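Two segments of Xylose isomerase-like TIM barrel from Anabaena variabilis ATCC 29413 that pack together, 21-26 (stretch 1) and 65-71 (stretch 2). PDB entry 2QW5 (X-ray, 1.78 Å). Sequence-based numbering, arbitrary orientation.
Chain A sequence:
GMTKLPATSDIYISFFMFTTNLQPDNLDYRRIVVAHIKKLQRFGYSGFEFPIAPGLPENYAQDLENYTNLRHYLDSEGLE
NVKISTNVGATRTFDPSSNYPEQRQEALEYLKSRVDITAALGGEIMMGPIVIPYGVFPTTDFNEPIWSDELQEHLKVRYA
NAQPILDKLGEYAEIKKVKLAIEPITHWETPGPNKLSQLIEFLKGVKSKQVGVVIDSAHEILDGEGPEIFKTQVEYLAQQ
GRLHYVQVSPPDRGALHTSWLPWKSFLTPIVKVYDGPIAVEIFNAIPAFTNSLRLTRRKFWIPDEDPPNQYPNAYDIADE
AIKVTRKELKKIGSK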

# COMPACT_ATOMS: atom_id res chain seq x y z
N ASN A 21 -2.23 24.46 -4.68
CA ASN A 21 -1.81 24.96 -6.00
C ASN A 21 -2.48 26.29 -6.34
O ASN A 21 -3.70 26.35 -6.54
N LEU A 22 -1.66 27.34 -6.42
CA LEU A 22 -2.13 28.67 -6.73
C LEU A 22 -2.53 28.86 -8.21
O LEU A 22 -3.19 29.85 -8.49
N GLN A 23 -2.15 27.94 -9.11
CA GLN A 23 -2.49 28.00 -10.55
C GLN A 23 -2.32 29.43 -11.08
O GLN A 23 -3.30 30.06 -11.54
N PRO A 24 -1.10 29.98 -10.98
CA PRO A 24 -0.86 31.40 -11.36
C PRO A 24 -1.23 31.77 -12.82
O PRO A 24 -1.57 32.92 -13.09
N ASP A 25 -1.16 30.78 -13.70
CA ASP A 25 -1.57 30.85 -15.12
C ASP A 25 -3.08 30.71 -15.45
O ASP A 25 -3.48 30.97 -16.59
N ASN A 26 -3.89 30.27 -14.49
CA ASN A 26 -5.33 30.10 -14.66
C ASN A 26 -5.97 31.43 -14.28
O ASN A 26 -6.08 31.76 -13.09
N GLU A 65 7.56 33.75 -14.64
CA GLU A 65 6.69 34.66 -15.38
C GLU A 65 5.25 34.59 -14.88
O GLU A 65 4.64 35.61 -14.65
N ASN A 66 4.73 33.38 -14.67
CA ASN A 66 3.35 33.25 -14.16
C ASN A 66 3.16 33.85 -12.78
O ASN A 66 2.21 34.58 -12.56
N TYR A 67 4.05 33.53 -11.85
CA TYR A 67 3.93 34.10 -10.47
C TYR A 67 4.17 35.63 -10.46
O TYR A 67 3.58 36.34 -9.65
N THR A 68 5.04 36.12 -11.36
CA THR A 68 5.26 37.57 -11.50
C THR A 68 3.93 38.19 -11.94
O THR A 68 3.48 39.18 -11.38
N ASN A 69 3.26 37.55 -12.89
CA ASN A 69 1.95 38.02 -13.36
C ASN A 69 0.87 37.94 -12.29
O ASN A 69 -0.04 38.78 -12.27
N LEU A 70 0.94 36.94 -11.40
CA LEU A 70 0.02 36.83 -10.28
C LEU A 70 0.24 38.01 -9.34
O LEU A 70 -0.71 38.68 -8.95
N ARG A 71 1.50 38.29 -8.97
CA ARG A 71 1.81 39.48 -8.12
C ARG A 71 1.25 40.77 -8.75
O ARG A 71 0.63 41.59 -8.05

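Pro24 is the centre of the contact between the irregular segment 21-26 and the helix 65-71. Its CA-to-CB bond points toward the helix, and its ring, puckered C-gamma endo, lies over one face of the Tyr67 ring: CG of Pro24 sits 3.6 Å from the centroid of that ring and 11° off its normal, a close CH-pi contact. The same proline packs against Asn66, with Pro24 CB 3.7 Å from Asn66 O, and reaches Leu70, where the two CB atoms of Pro24 and Leu70 are 4.2 Å apart.

Asn66 (chi1 m) also points toward the loop. Asn66 ND2 comes within 3.5 Å of Asp25 CB, a van der Waals approach, while its OD1 is hydrogen-bonded elsewhere in the structure. The CA-to-CB bond of Tyr67 (chi1 m) points sideways to the loop, but the end of the side chain comes nearer, so that Leu22 CB meets the ring edge, 4.2 Å from Tyr67 CE1. Leu22 (m, m) also lies against Leu70 (t, p), with Leu22 CB 4.4 Å from Leu70 CD2.

No direct hydrogen bond crosses the interface. Instead, one water links the segments, accepting from Leu22 N at 3.0 Å and hydrogen-bonding Tyr67 OH at 2.8 Å. The CA-to-CB bond of Gln23 points away from the helix, and its side chain makes no contact with it; Gln23 OE1 accepts from Asn26 ND2 (2.9 Å), bracing the type I turn that carries Pro24.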

# COMPACT_ATOMS: atom_id res chain seq x y z
CB ASN A 21 -2.12 23.92 -7.09
CG ASN A 21 -1.39 24.18 -8.39
OD1 ASN A 21 -1.20 25.33 -8.83
ND2 ASN A 21 -0.94 23.11 -9.03
CB LEU A 22 -1.11 29.76 -6.24
CG LEU A 22 -1.33 30.25 -4.80
CD1 LEU A 22 -2.57 31.15 -4.75
CD2 LEU A 22 -1.43 29.17 -3.74
CB GLN A 23 -3.93 27.55 -10.79
CG GLN A 23 -4.35 26.21 -10.23
CD GLN A 23 -5.69 25.77 -10.84
OE1 GLN A 23 -5.81 25.66 -12.07
NE2 GLN A 23 -6.69 25.53 -9.99
CB PRO A 24 0.64 31.56 -11.10
CG PRO A 24 1.20 30.20 -11.27
CD PRO A 24 0.17 29.34 -10.59
CB ASP A 25 -0.81 29.79 -15.95
CG ASP A 25 -0.92 28.35 -15.37
OD1 ASP A 25 -1.30 28.13 -14.18
OD2 ASP A 25 -0.55 27.43 -16.14
CB ASN A 26 -5.80 28.93 -13.78
CG ASN A 26 -7.29 28.61 -13.91
OD1 ASN A 26 -8.12 29.47 -14.20
ND2 ASN A 26 -7.63 27.37 -13.58
CB GLU A 65 6.80 34.32 -16.87
CG GLU A 65 5.97 35.18 -17.80
CD GLU A 65 6.42 34.99 -19.25
OE1 GLU A 65 6.47 33.81 -19.71
OE2 GLU A 65 6.72 36.02 -19.91
CB ASN A 66 2.89 31.79 -14.16
CG ASN A 66 2.73 31.22 -15.55
OD1 ASN A 66 2.59 31.96 -16.55
ND2 ASN A 66 2.72 29.91 -15.62
CB TYR A 67 4.84 33.34 -9.48
CG TYR A 67 4.29 31.95 -9.13
CD1 TYR A 67 3.21 31.82 -8.25
CD2 TYR A 67 4.89 30.77 -9.59
CE1 TYR A 67 2.69 30.58 -7.89
CE2 TYR A 67 4.37 29.50 -9.22
CZ TYR A 67 3.29 29.41 -8.36
OH TYR A 67 2.77 28.20 -8.01
CB THR A 68 6.36 37.89 -12.52
OG1 THR A 68 7.62 37.38 -12.05
CG2 THR A 68 6.46 39.43 -12.74
CB ASN A 69 1.53 37.25 -14.63
CG ASN A 69 2.45 37.53 -15.84
OD1 ASN A 69 3.22 38.48 -15.85
ND2 ASN A 69 2.36 36.68 -16.84
CB LEU A 70 0.14 35.47 -9.53
CG LEU A 70 -0.78 35.23 -8.31
CD1 LEU A 70 -2.28 35.35 -8.69
CD2 LEU A 70 -0.50 33.90 -7.65
CB ARG A 71 3.33 39.62 -7.94
CG ARG A 71 3.84 40.75 -7.01
CD ARG A 71 3.50 40.59 -5.56
NE ARG A 71 2.30 41.31 -5.12
CZ ARG A 71 1.90 41.42 -3.85
NH1 ARG A 71 2.61 40.86 -2.86
NH2 ARG A 71 0.81 42.11 -3.55
O HOH W 1 1.26 26.72 -6.22